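PDB 3WOZ: CLIP-associating protein 2 from Mus musculus, which probably binds tubulin through its HEAT-repeat TOG domains and contributes to the regulation of microtubule dynamics. Local coordinates for residues L89-K94 with I127-F131; L112-R116 with Y150-L154; N121-F125 with Q157-F163; L196-F200 with K224-N228. All blocks are in the same frame, centred on the assembly; numbering follows the deposited sequence.

In the fold
The four contacts follow the helical array of this TOG domain from its middle toward the C-terminal end. Contacts 1 and 2 interlock along the chain, with centres about 11 Å apart, and meet where L89 CD1 lies 3.4 Å from Y150 CZ and L92 CB 3.6 Å from L112 CD2. Contact 3 closes one end of the same group: helix 121-133 serves both it and contact 1, and Q157 NE2 lies 2.9 Å from R116 O of contact 2, a probable hydrogen bond. Contact 4 is more remote, its centre about 18 Å from that of contact 3, yet F125 CE2 reaches L199 CD2 at 3.8 Å. No ligand is involved in any of them.

Contact 1. Residues L89-K94 with I127-F131; sequences LTQLLK and ILMRF
The T90 methyl sits over one face of the F131 ring, CG2 lying 3.8 Å from the ring centroid and only 19° off the normal, which meets the geometry of a CH-pi contact. It is displaced from the ring centre toward CD1, its nearest ring atom. The ring arrives there because F131 CG is anti to its own backbone N (chi1 -166°), a torsion that sends the phenyl group across to helix 85-96. At the ring edge, near its plane, K94 CG comes within 3.9 Å of F131 CZ, while L93 CB approaches CE2 obliquely. T90, L93 and K94, about one turn of the facing helix, thus border one aromatic group.

The remaining cross-contacts are purely aliphatic. L128 CD2 is shared by two leucines, meeting L93 CD1 at 3.7 Å and L89 CD2 at 3.8 Å, and in each pair the side chains run at about a right angle. I127 CG2 adds a branch that touches both L89 CD2 and the T90 methyl.

The polar ends are engaged elsewhere: T90 OG1 hydrogen-bonds to F86 O one turn earlier in its own helix, leaving the methyl to face the ring, and K94 NZ bonds to Q137 OE1. Farther out, Y150 of helix 141-155 packs on L89 and L128, and L112 supports L89 from helix 102-118. The short axes pass 11.1 Å apart at a signed crossing angle of -55°, with no hydrogen bond between the segments. Such side-chain packing between the neighbouring helices 85-96 and 121-133 is in keeping with the HEAT-repeat architecture of TOG domains.

Contact 2. Residues L112-R116 with Y150-L154; sequences LDITR and YIETL
In this HEAT-repeat array, helices 102-118 and 141-155 pack side by side, and R116 and Y150 carry most of the junction. The short axes approach to 11.4 Å with their directions 39° apart. R116 CD lies over one face of the Y150 ring, 3.7 Å from its centroid and 15° off the normal, a CH-pi contact made by the aliphatic part of the arginine. Beyond CD the chain bends (chi3 51°), and the guanidinium plane stands steeply to the ring, with Y150 CE2 near the guanidinium edge. T153 covers one guanidinium face, its CG2 being 3.4 Å from R116 NE.

The bend also returns the guanidinium to its own helix, where NH2 bonds D113 OD1 at 2.6 Å in a salt bridge; the donor comes from above the carboxylate plane, and NH1 adds a weak second bond. Q109 NE2 is another partner of D113 OD1. An alanine in place of R116 would strip the cover from this face of the tyrosine ring and is likely to leave the D113 carboxylate without its charged mate.

L112 completes the apolar side, its CD2 meeting Y150 CE2 at 3.7 Å, while the backbone O of L112 lies at the ring edge. The phenol oxygen reaches in among R116 CB and T115 CG2, the latter at 3.8 Å. L154 CD1 touches R116 CG. Around this core, L89 of helix 85-96 and L128 of helix 121-133 also pack on Y150, I114 packs on V71 and I74 of helix 60-77, T115 touches I74 as well, and I151 meets V195 of helix 186-202.

Contact 3. Residues N121-F125 with Q157-F163; sequences NDLQF and QMDPRDF
The F125 ring has the M158 methyl over one face: CE, in this selenomethionine, stands 3.8 Å from the centroid and 17° off the normal, a CH-pi contact. SE lies obliquely to the same ring, nearest CD2 at 3.6 Å, so the pair also forms a Met-aromatic contact. M158 bends at chi3 (75°), which turns CE in over the ring. F125 in turn presents CZ to the edge of the F163 ring, 3.5 Å from CD2; the two planes are nearly perpendicular, but their placement is oblique.

The amides of N121 and Q157 are strongly inclined to each other. Q157 NE2 donates to N121 OD1 at 2.9 Å in an almost straight bond (171°), the acceptor lying in the plane of the Q157 amide. The same nitrogen also bonds R116 O. A water accepts from N121 ND2 and donates to D162 OD1, bridging helix and loop. D162 OD1 further accepts from D159 N at 3.0 Å, which ties the turn around the 3-10 segment 160-162, while D162 OD2 approaches D122 CB.

F125 and F163 also pack on L199 of helix 186-202. The chemistry is therefore divided: an apolar group of two phenylalanines and the M158 side chain on the interior side, and an amide, carboxylate and water network that fixes the loop after helix 141-155 against the start of helix 121-133.

Contact 4. Residues L196-F200 with K224-N228; sequences LISLF and KLLHN
F200 has CG anti to the backbone N (chi1 -179°), which sends the ring toward helix 216-226, while L226 takes the other common setting, CG anti to the carbonyl carbon (chi1 -63°), and thrusts both its methyls at the phenylalanine. The two branches divide the work: L226 CD2 meets F200 CB at 3.7 Å, and CD1 reaches F200 CD1 at 3.8 Å, approaching the ring obliquely. L226 CD2 also meets I197 CD1, at 3.9 Å; the isoleucine and leucine side chains lie alongside each other, pointing opposite ways.

This junction places the last helix of the domain, 216-226, against helix 186-202, ending the row of HEAT-type helices at the C-terminal side. I197 and L226 have the closest CA atoms, 6.6 Å apart, and no hydrogen bond joins the segments. Without the F200 ring, as with an alanine here, the L226 CD1 methyl would probably lose its neighbour across the contact and a gap would open beside it.

One turn earlier, L196 CD1 touches L225 CD1 at 3.9 Å, and both leucines also contact T180. F207 of the intervening helix 204-212 packs on L196 and L226, and L211 touches L226 as well.

Contact 1. Residues L89-K94 with I127-F131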
loop_
_atom_site.group_PDB
_atom_site.type_symbol
_atom_site.label_atom_id
_atom_site.label_comp_id
_atom_site.label_asym_id
_atom_site.label_seq_id
_atom_site.Cartn_x
_atom_site.Cartn_y
_atom_site.Cartn_z
ATOM N N LEU A 89 -2.497 -3.301 1.077
ATOM C CA LEU A 89 -1.767 -2.093 0.724
ATOM C C LEU A 89 -1.047 -1.462 1.921
ATOM O O LEU A 89 0.133 -1.090 1.817
ATOM C CB LEU A 89 -2.698 -1.084 0.038
ATOM C CG LEU A 89 -2.134 0.278 -0.378
ATOM C CD1 LEU A 89 -0.849 0.128 -1.205
ATOM C CD2 LEU A 89 -3.185 1.085 -1.134
ATOM N N THR A 90 -1.744 -1.360 3.051
ATOM C CA THR A 90 -1.164 -0.746 4.236
ATOM C C THR A 90 -0.037 -1.591 4.816
ATOM O O THR A 90 0.988 -1.046 5.224
ATOM C CB THR A 90 -2.215 -0.446 5.339
ATOM O OG1 THR A 90 -2.874 -1.657 5.722
ATOM C CG2 THR A 90 -3.238 0.561 4.846
ATOM N N GLN A 91 -0.226 -2.912 4.846
ATOM C CA GLN A 91 0.804 -3.806 5.364
ATOM C C GLN A 91 2.056 -3.793 4.486
ATOM O O GLN A 91 3.174 -3.856 4.997
ATOM C CB GLN A 91 0.275 -5.232 5.535
ATOM C CG GLN A 91 -0.661 -5.418 6.725
ATOM C CD GLN A 91 0.042 -5.247 8.062
ATOM O OE1 GLN A 91 1.052 -5.898 8.333
ATOM N NE2 GLN A 91 -0.492 -4.366 8.905
ATOM N N LEU A 92 1.861 -3.696 3.172
ATOM C CA LEU A 92 2.981 -3.604 2.237
ATOM C C LEU A 92 3.748 -2.297 2.413
ATOM O O LEU A 92 4.978 -2.278 2.316
ATOM C CB LEU A 92 2.515 -3.761 0.788
ATOM C CG LEU A 92 2.216 -5.156 0.236
ATOM C CD1 LEU A 92 1.733 -5.026 -1.206
ATOM C CD2 LEU A 92 3.444 -6.088 0.315
ATOM N N LEU A 93 3.027 -1.211 2.688
ATOM C CA LEU A 93 3.671 0.087 2.909
ATOM C C LEU A 93 4.459 0.115 4.219
ATOM O O LEU A 93 5.534 0.716 4.289
ATOM C CB LEU A 93 2.658 1.231 2.854
ATOM C CG LEU A 93 2.093 1.553 1.467
ATOM C CD1 LEU A 93 0.870 2.442 1.611
ATOM C CD2 LEU A 93 3.142 2.206 0.572
ATOM N N LYS A 94 3.930 -0.547 5.242
ATOM C CA LYS A 94 4.655 -0.716 6.500
ATOM C C LYS A 94 5.944 -1.520 6.288
ATOM O O LYS A 94 7.005 -1.136 6.779
ATOM C CB LYS A 94 3.767 -1.374 7.558
ATOM C CG LYS A 94 2.673 -0.461 8.094
ATOM C CD LYS A 94 1.851 -1.160 9.162
ATOM C CE LYS A 94 1.142 -0.139 10.049
ATOM N NZ LYS A 94 0.142 -0.776 10.959
ATOM N N ILE A 127 -7.951 4.585 0.647
ATOM C CA ILE A 127 -7.179 3.864 1.655
ATOM C C ILE A 127 -5.933 4.657 2.035
ATOM O O ILE A 127 -5.572 4.729 3.210
ATOM C CB ILE A 127 -6.795 2.453 1.169
ATOM C CG1 ILE A 127 -8.025 1.542 1.198
ATOM C CG2 ILE A 127 -5.664 1.858 2.016
ATOM C CD1 ILE A 127 -7.955 0.405 0.234
ATOM N N LEU A 128 -5.299 5.264 1.038
ATOM C CA LEU A 128 -4.081 6.027 1.263
ATOM C C LEU A 128 -4.327 7.308 2.061
ATOM O O LEU A 128 -3.479 7.723 2.851
ATOM C CB LEU A 128 -3.388 6.335 -0.065
ATOM C CG LEU A 128 -2.773 5.153 -0.833
ATOM C CD1 LEU A 128 -2.219 5.626 -2.158
ATOM C CD2 LEU A 128 -1.693 4.458 -0.039
HETATM N N MSE A 129 -5.486 7.930 1.860
HETATM C CA MSE A 129 -5.829 9.131 2.617
HETATM C C MSE A 129 -6.057 8.809 4.097
HETATM O O MSE A 129 -5.503 9.477 4.966
HETATM C CB MSE A 129 -7.024 9.863 2.000
HETATM C CG MSE A 129 -6.753 10.481 0.625
HETATM SE SE MSE A 129 -5.209 11.679 0.500
HETATM C CE MSE A 129 -3.851 10.415 -0.115
ATOM N N ARG A 130 -6.842 7.768 4.369
ATOM C CA ARG A 130 -7.070 7.294 5.738
ATOM C C ARG A 130 -5.782 6.823 6.423
ATOM O O ARG A 130 -5.573 7.100 7.605
ATOM C CB ARG A 130 -8.127 6.183 5.769
ATOM C CG ARG A 130 -9.566 6.679 5.604
ATOM C CD ARG A 130 -10.586 5.536 5.654
ATOM N NE ARG A 130 -10.482 4.646 4.496
ATOM C CZ ARG A 130 -11.079 4.855 3.323
ATOM N NH1 ARG A 130 -11.836 5.930 3.130
ATOM N NH2 ARG A 130 -10.913 3.985 2.333
ATOM N N PHE A 131 -4.923 6.124 5.682
ATOM C CA PHE A 131 -3.665 5.615 6.234
ATOM C C PHE A 131 -2.708 6.742 6.629
ATOM O O PHE A 131 -2.026 6.650 7.649
ATOM C CB PHE A 131 -2.991 4.649 5.253
ATOM C CG PHE A 131 -1.885 3.823 5.862
ATOM C CD1 PHE A 131 -2.079 3.141 7.061
ATOM C CD2 PHE A 131 -0.660 3.697 5.213
ATOM C CE1 PHE A 131 -1.063 2.366 7.616
ATOM C CE2 PHE A 131 0.361 2.920 5.758
ATOM C CZ PHE A 131 0.159 2.256 6.964
#

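Contact 2. Residues L112-R116 with Y150-L154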
loop_
_atom_site.group_PDB
_atom_site.type_symbol
_atom_site.label_atom_id
_atom_site.label_comp_id
_atom_site.label_asym_id
_atom_site.label_seq_id
_atom_site.Cartn_x
_atom_site.Cartn_y
_atom_site.Cartn_z
ATOM N N LEU A 112 3.876 -4.123 -4.274
ATOM C CA LEU A 112 3.227 -2.813 -4.325
ATOM C C LEU A 112 2.876 -2.408 -5.754
ATOM O O LEU A 112 1.791 -1.877 -5.994
ATOM C CB LEU A 112 4.107 -1.726 -3.695
ATOM C CG LEU A 112 4.185 -1.603 -2.173
ATOM C CD1 LEU A 112 5.333 -0.673 -1.792
ATOM C CD2 LEU A 112 2.855 -1.103 -1.580
ATOM N N ASP A 113 3.797 -2.652 -6.690
ATOM C CA ASP A 113 3.587 -2.292 -8.093
ATOM C C ASP A 113 2.429 -3.093 -8.688
ATOM O O ASP A 113 1.596 -2.545 -9.411
ATOM C CB ASP A 113 4.861 -2.520 -8.923
ATOM C CG ASP A 113 5.989 -1.563 -8.563
ATOM O OD1 ASP A 113 5.763 -0.532 -7.887
ATOM O OD2 ASP A 113 7.126 -1.843 -8.977
ATOM N N ILE A 114 2.392 -4.387 -8.374
ATOM C CA ILE A 114 1.309 -5.274 -8.796
ATOM C C ILE A 114 -0.026 -4.779 -8.228
ATOM O O ILE A 114 -0.995 -4.626 -8.966
ATOM C CB ILE A 114 1.581 -6.749 -8.365
ATOM C CG1 ILE A 114 2.873 -7.280 -9.001
ATOM C CG2 ILE A 114 0.396 -7.659 -8.693
ATOM C CD1 ILE A 114 2.902 -7.253 -10.508
ATOM N N THR A 115 -0.056 -4.517 -6.922
ATOM C CA THR A 115 -1.237 -3.955 -6.255
ATOM C C THR A 115 -1.730 -2.707 -6.972
ATOM O O THR A 115 -2.906 -2.603 -7.300
ATOM C CB THR A 115 -0.937 -3.602 -4.779
ATOM O OG1 THR A 115 -0.469 -4.769 -4.102
ATOM C CG2 THR A 115 -2.193 -3.077 -4.063
ATOM N N ARG A 116 -0.817 -1.778 -7.227
ATOM C CA ARG A 116 -1.159 -0.480 -7.808
ATOM C C ARG A 116 -1.832 -0.583 -9.171
ATOM O O ARG A 116 -2.690 0.240 -9.497
ATOM C CB ARG A 116 0.089 0.394 -7.901
ATOM C CG ARG A 116 -0.165 1.896 -7.825
ATOM C CD ARG A 116 1.128 2.623 -7.430
ATOM N NE ARG A 116 2.222 2.206 -8.302
ATOM C CZ ARG A 116 3.344 1.609 -7.911
ATOM N NH1 ARG A 116 3.594 1.353 -6.627
ATOM N NH2 ARG A 116 4.236 1.284 -8.829
ATOM N N TYR A 150 4.164 6.111 -3.053
ATOM C CA TYR A 150 3.041 5.370 -3.614
ATOM C C TYR A 150 1.924 6.318 -4.069
ATOM O O TYR A 150 1.419 6.181 -5.189
ATOM C CB TYR A 150 2.527 4.333 -2.615
ATOM C CG TYR A 150 1.594 3.298 -3.211
ATOM C CD1 TYR A 150 0.253 3.600 -3.469
ATOM C CD2 TYR A 150 2.044 2.014 -3.502
ATOM C CE1 TYR A 150 -0.610 2.649 -4.009
ATOM C CE2 TYR A 150 1.187 1.057 -4.034
ATOM C CZ TYR A 150 -0.137 1.385 -4.289
ATOM O OH TYR A 150 -0.988 0.438 -4.812
ATOM N N ILE A 151 1.555 7.276 -3.214
ATOM C CA ILE A 151 0.596 8.330 -3.598
ATOM C C ILE A 151 1.022 8.944 -4.916
ATOM O O ILE A 151 0.251 8.969 -5.868
ATOM C CB ILE A 151 0.511 9.511 -2.582
ATOM C CG1 ILE A 151 0.493 9.044 -1.121
ATOM C CG2 ILE A 151 -0.667 10.444 -2.924
ATOM C CD1 ILE A 151 -0.799 8.492 -0.629
ATOM N N GLU A 152 2.260 9.437 -4.956
ATOM C CA GLU A 152 2.787 10.112 -6.136
ATOM C C GLU A 152 2.626 9.265 -7.396
ATOM O O GLU A 152 2.173 9.768 -8.421
ATOM C CB GLU A 152 4.255 10.500 -5.950
ATOM C CG GLU A 152 4.633 11.735 -6.766
ATOM C CD GLU A 152 5.983 11.634 -7.445
ATOM O OE1 GLU A 152 6.915 11.026 -6.871
ATOM O OE2 GLU A 152 6.113 12.187 -8.561
ATOM N N THR A 153 2.987 7.984 -7.315
ATOM C CA THR A 153 2.886 7.083 -8.470
ATOM C C THR A 153 1.423 6.824 -8.851
ATOM O O THR A 153 1.087 6.754 -10.033
ATOM C CB THR A 153 3.633 5.758 -8.220
ATOM O OG1 THR A 153 4.941 6.039 -7.706
ATOM C CG2 THR A 153 3.767 4.952 -9.505
ATOM N N LEU A 154 0.556 6.699 -7.846
ATOM C CA LEU A 154 -0.875 6.497 -8.081
ATOM C C LEU A 154 -1.494 7.719 -8.754
ATOM O O LEU A 154 -2.380 7.587 -9.599
ATOM C CB LEU A 154 -1.613 6.178 -6.772
ATOM C CG LEU A 154 -3.083 5.752 -6.892
ATOM C CD1 LEU A 154 -3.212 4.373 -7.536
ATOM C CD2 LEU A 154 -3.773 5.772 -5.537
#

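Contact 3. Residues N121-F125 with Q157-F163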
loop_
_atom_site.group_PDB
_atom_site.type_symbol
_atom_site.label_atom_id
_atom_site.label_comp_id
_atom_site.label_asym_id
_atom_site.label_seq_id
_atom_site.Cartn_x
_atom_site.Cartn_y
_atom_site.Cartn_z
ATOM N N ASN A 121 -8.386 2.846 -8.889
ATOM C CA ASN A 121 -7.571 3.935 -8.360
ATOM C C ASN A 121 -8.214 4.687 -7.189
ATOM O O ASN A 121 -7.544 4.977 -6.195
ATOM C CB ASN A 121 -7.185 4.911 -9.477
ATOM C CG ASN A 121 -6.175 4.322 -10.461
ATOM O OD1 ASN A 121 -5.302 3.532 -10.087
ATOM N ND2 ASN A 121 -6.279 4.727 -11.726
ATOM N N ASP A 122 -9.504 5.004 -7.313
ATOM C CA ASP A 122 -10.219 5.736 -6.263
ATOM C C ASP A 122 -10.167 4.992 -4.930
ATOM O O ASP A 122 -9.846 5.589 -3.899
ATOM C CB ASP A 122 -11.669 6.064 -6.675
ATOM C CG ASP A 122 -12.502 4.825 -6.992
ATOM O OD1 ASP A 122 -11.933 3.770 -7.367
ATOM O OD2 ASP A 122 -13.744 4.914 -6.876
ATOM N N LEU A 123 -10.444 3.689 -4.972
ATOM C CA LEU A 123 -10.388 2.820 -3.789
ATOM C C LEU A 123 -8.995 2.786 -3.144
ATOM O O LEU A 123 -8.869 2.877 -1.914
ATOM C CB LEU A 123 -10.832 1.392 -4.133
ATOM C CG LEU A 123 -12.256 1.086 -4.621
ATOM C CD1 LEU A 123 -12.407 -0.416 -4.779
ATOM C CD2 LEU A 123 -13.346 1.621 -3.690
ATOM N N GLN A 124 -7.959 2.650 -3.972
ATOM C CA GLN A 124 -6.573 2.719 -3.502
ATOM C C GLN A 124 -6.307 4.066 -2.843
ATOM O O GLN A 124 -5.736 4.130 -1.757
ATOM C CB GLN A 124 -5.589 2.563 -4.658
ATOM C CG GLN A 124 -5.568 1.220 -5.344
ATOM C CD GLN A 124 -4.414 1.134 -6.318
ATOM O OE1 GLN A 124 -4.604 0.951 -7.520
ATOM N NE2 GLN A 124 -3.206 1.312 -5.806
ATOM N N PHE A 125 -6.713 5.137 -3.519
ATOM C CA PHE A 125 -6.464 6.497 -3.046
ATOM C C PHE A 125 -7.132 6.772 -1.700
ATOM O O PHE A 125 -6.542 7.421 -0.832
ATOM C CB PHE A 125 -6.913 7.527 -4.084
ATOM C CG PHE A 125 -6.512 8.938 -3.751
ATOM C CD1 PHE A 125 -7.444 9.835 -3.231
ATOM C CD2 PHE A 125 -5.199 9.366 -3.939
ATOM C CE1 PHE A 125 -7.078 11.144 -2.918
ATOM C CE2 PHE A 125 -4.821 10.673 -3.628
ATOM C CZ PHE A 125 -5.762 11.564 -3.113
ATOM N N GLN A 157 -1.407 7.893 -12.538
ATOM C CA GLN A 157 -2.294 6.993 -13.276
ATOM C C GLN A 157 -3.787 7.226 -12.993
ATOM O O GLN A 157 -4.648 6.593 -13.604
ATOM C CB GLN A 157 -1.900 5.525 -13.034
ATOM C CG GLN A 157 -2.115 5.006 -11.609
ATOM C CD GLN A 157 -1.739 3.537 -11.444
ATOM O OE1 GLN A 157 -0.630 3.125 -11.780
ATOM N NE2 GLN A 157 -2.662 2.743 -10.913
HETATM N N MSE A 158 -4.084 8.136 -12.070
HETATM C CA MSE A 158 -5.461 8.413 -11.658
HETATM C C MSE A 158 -6.247 9.258 -12.653
HETATM O O MSE A 158 -5.672 9.951 -13.492
HETATM C CB MSE A 158 -5.466 9.133 -10.312
HETATM C CG MSE A 158 -5.567 8.229 -9.112
HETATM SE SE MSE A 158 -5.070 9.184 -7.499
HETATM C CE MSE A 158 -6.651 10.296 -7.224
ATOM N N ASP A 159 -7.570 9.187 -12.543
ATOM C CA ASP A 159 -8.465 10.158 -13.168
ATOM C C ASP A 159 -8.575 11.367 -12.247
ATOM O O ASP A 159 -8.490 11.211 -11.030
ATOM C CB ASP A 159 -9.856 9.555 -13.374
ATOM C CG ASP A 159 -9.964 8.732 -14.642
ATOM O OD1 ASP A 159 -9.123 8.904 -15.556
ATOM O OD2 ASP A 159 -10.909 7.918 -14.725
ATOM N N PRO A 160 -8.759 12.576 -12.815
ATOM C CA PRO A 160 -8.947 13.784 -12.001
ATOM C C PRO A 160 -10.062 13.676 -10.947
ATOM O O PRO A 160 -9.906 14.193 -9.841
ATOM C CB PRO A 160 -9.292 14.851 -13.043
ATOM C CG PRO A 160 -8.570 14.406 -14.266
ATOM C CD PRO A 160 -8.641 12.901 -14.251
ATOM N N ARG A 161 -11.160 12.995 -11.272
ATOM C CA ARG A 161 -12.290 12.889 -10.340
ATOM C C ARG A 161 -12.135 11.763 -9.307
ATOM O O ARG A 161 -13.071 11.454 -8.560
ATOM C CB ARG A 161 -13.630 12.799 -11.098
ATOM C CG ARG A 161 -14.904 13.129 -10.278
ATOM C CD ARG A 161 -14.711 14.248 -9.237
ATOM N NE ARG A 161 -14.381 15.544 -9.831
ATOM C CZ ARG A 161 -13.639 16.480 -9.241
ATOM N NH1 ARG A 161 -13.125 16.273 -8.033
ATOM N NH2 ARG A 161 -13.396 17.626 -9.864
ATOM N N ASP A 162 -10.945 11.167 -9.252
ATOM C CA ASP A 162 -10.608 10.244 -8.171
ATOM C C ASP A 162 -10.128 11.039 -6.955
ATOM O O ASP A 162 -10.055 10.512 -5.845
ATOM C CB ASP A 162 -9.532 9.247 -8.613
ATOM C CG ASP A 162 -10.024 8.264 -9.662
ATOM O OD1 ASP A 162 -9.185 7.787 -10.454
ATOM O OD2 ASP A 162 -11.235 7.957 -9.697
ATOM N N PHE A 163 -9.803 12.310 -7.184
ATOM C CA PHE A 163 -9.334 13.206 -6.136
ATOM C C PHE A 163 -10.357 14.312 -5.866
ATOM O O PHE A 163 -10.593 15.175 -6.716
ATOM C CB PHE A 163 -7.974 13.795 -6.517
ATOM C CG PHE A 163 -7.502 14.892 -5.600
ATOM C CD1 PHE A 163 -7.462 16.211 -6.039
ATOM C CD2 PHE A 163 -7.096 14.608 -4.301
ATOM C CE1 PHE A 163 -7.021 17.233 -5.196
ATOM C CE2 PHE A 163 -6.658 15.626 -3.450
ATOM C CZ PHE A 163 -6.624 16.938 -3.899
HETATM O O HOH W 1 -8.942 5.888 -12.533
#

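Contact 4. Residues L196-F200 with K224-N228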
loop_
_atom_site.group_PDB
_atom_site.type_symbol
_atom_site.label_atom_id
_atom_site.label_comp_id
_atom_site.label_asym_id
_atom_site.label_seq_id
_atom_site.Cartn_x
_atom_site.Cartn_y
_atom_site.Cartn_z
ATOM N N LEU A 196 2.298 16.750 -3.349
ATOM C CA LEU A 196 1.529 17.990 -3.488
ATOM C C LEU A 196 1.516 18.485 -4.930
ATOM O O LEU A 196 0.475 18.907 -5.430
ATOM C CB LEU A 196 2.057 19.077 -2.544
ATOM C CG LEU A 196 1.916 18.825 -1.040
ATOM C CD1 LEU A 196 2.569 19.944 -0.248
ATOM C CD2 LEU A 196 0.460 18.659 -0.625
ATOM N N ILE A 197 2.669 18.411 -5.589
ATOM C CA ILE A 197 2.801 18.773 -6.999
ATOM C C ILE A 197 1.886 17.911 -7.872
ATOM O O ILE A 197 1.100 18.440 -8.662
ATOM C CB ILE A 197 4.279 18.660 -7.489
ATOM C CG1 ILE A 197 5.152 19.779 -6.895
ATOM C CG2 ILE A 197 4.369 18.640 -9.022
ATOM C CD1 ILE A 197 4.854 21.188 -7.408
ATOM N N SER A 198 1.988 16.593 -7.713
ATOM C CA SER A 198 1.216 15.653 -8.527
ATOM C C SER A 198 -0.294 15.808 -8.345
ATOM O O SER A 198 -1.037 15.776 -9.324
ATOM C CB SER A 198 1.651 14.205 -8.273
ATOM O OG SER A 198 1.653 13.899 -6.889
ATOM N N LEU A 199 -0.742 15.985 -7.103
ATOM C CA LEU A 199 -2.169 16.189 -6.828
ATOM C C LEU A 199 -2.678 17.512 -7.403
ATOM O O LEU A 199 -3.809 17.586 -7.889
ATOM C CB LEU A 199 -2.470 16.100 -5.328
ATOM C CG LEU A 199 -2.228 14.766 -4.607
ATOM C CD1 LEU A 199 -2.611 14.883 -3.140
ATOM C CD2 LEU A 199 -2.973 13.604 -5.262
ATOM N N PHE A 200 -1.837 18.544 -7.356
ATOM C CA PHE A 200 -2.164 19.841 -7.953
ATOM C C PHE A 200 -2.317 19.715 -9.467
ATOM O O PHE A 200 -3.308 20.180 -10.031
ATOM C CB PHE A 200 -1.099 20.888 -7.601
ATOM C CG PHE A 200 -1.378 22.262 -8.162
ATOM C CD1 PHE A 200 -2.277 23.121 -7.532
ATOM C CD2 PHE A 200 -0.729 22.703 -9.311
ATOM C CE1 PHE A 200 -2.534 24.391 -8.045
ATOM C CE2 PHE A 200 -0.980 23.973 -9.830
ATOM C CZ PHE A 200 -1.881 24.818 -9.194
ATOM N N LYS A 224 4.181 28.524 -1.678
ATOM C CA LYS A 224 5.610 28.690 -1.963
ATOM C C LYS A 224 6.160 27.572 -2.851
ATOM O O LYS A 224 7.070 27.799 -3.651
ATOM C CB LYS A 224 6.422 28.780 -0.668
ATOM C CG LYS A 224 6.390 30.153 -0.002
ATOM C CD LYS A 224 7.444 30.281 1.095
ATOM C CE LYS A 224 8.833 30.554 0.524
ATOM N NZ LYS A 224 9.865 30.649 1.594
ATOM N N LEU A 225 5.596 26.374 -2.706
ATOM C CA LEU A 225 6.026 25.200 -3.467
ATOM C C LEU A 225 5.399 25.144 -4.862
ATOM O O LEU A 225 6.081 24.843 -5.844
ATOM C CB LEU A 225 5.690 23.913 -2.703
ATOM C CG LEU A 225 6.097 23.804 -1.229
ATOM C CD1 LEU A 225 5.238 22.767 -0.522
ATOM C CD2 LEU A 225 7.582 23.490 -1.068
ATOM N N LEU A 226 4.103 25.441 -4.937
ATOM C CA LEU A 226 3.337 25.304 -6.179
ATOM C C LEU A 226 3.576 26.427 -7.192
ATOM O O LEU A 226 3.016 26.404 -8.290
ATOM C CB LEU A 226 1.840 25.156 -5.874
ATOM C CG LEU A 226 1.405 23.921 -5.079
ATOM C CD1 LEU A 226 -0.045 24.054 -4.643
ATOM C CD2 LEU A 226 1.620 22.631 -5.865
ATOM N N HIS A 227 4.396 27.406 -6.811
ATOM C CA HIS A 227 4.874 28.438 -7.727
ATOM C C HIS A 227 6.287 28.046 -8.181
ATOM O O HIS A 227 7.183 27.917 -7.345
ATOM C CB HIS A 227 4.904 29.803 -7.028
ATOM C CG HIS A 227 3.551 30.415 -6.814
ATOM N ND1 HIS A 227 3.239 31.692 -7.232
ATOM C CD2 HIS A 227 2.432 29.930 -6.225
ATOM C CE1 HIS A 227 1.988 31.967 -6.909
ATOM N NE2 HIS A 227 1.475 30.914 -6.296
ATOM N N ASN A 228 6.504 27.845 -9.485
ATOM C CA ASN A 228 5.499 28.014 -10.541
ATOM C C ASN A 228 4.555 26.822 -10.688
ATOM O O ASN A 228 4.989 25.692 -10.917
ATOM C CB ASN A 228 6.184 28.281 -11.888
ATOM C CG ASN A 228 6.976 29.575 -11.900
ATOM O OD1 ASN A 228 6.448 30.645 -11.594
ATOM N ND2 ASN A 228 8.249 29.485 -12.270
#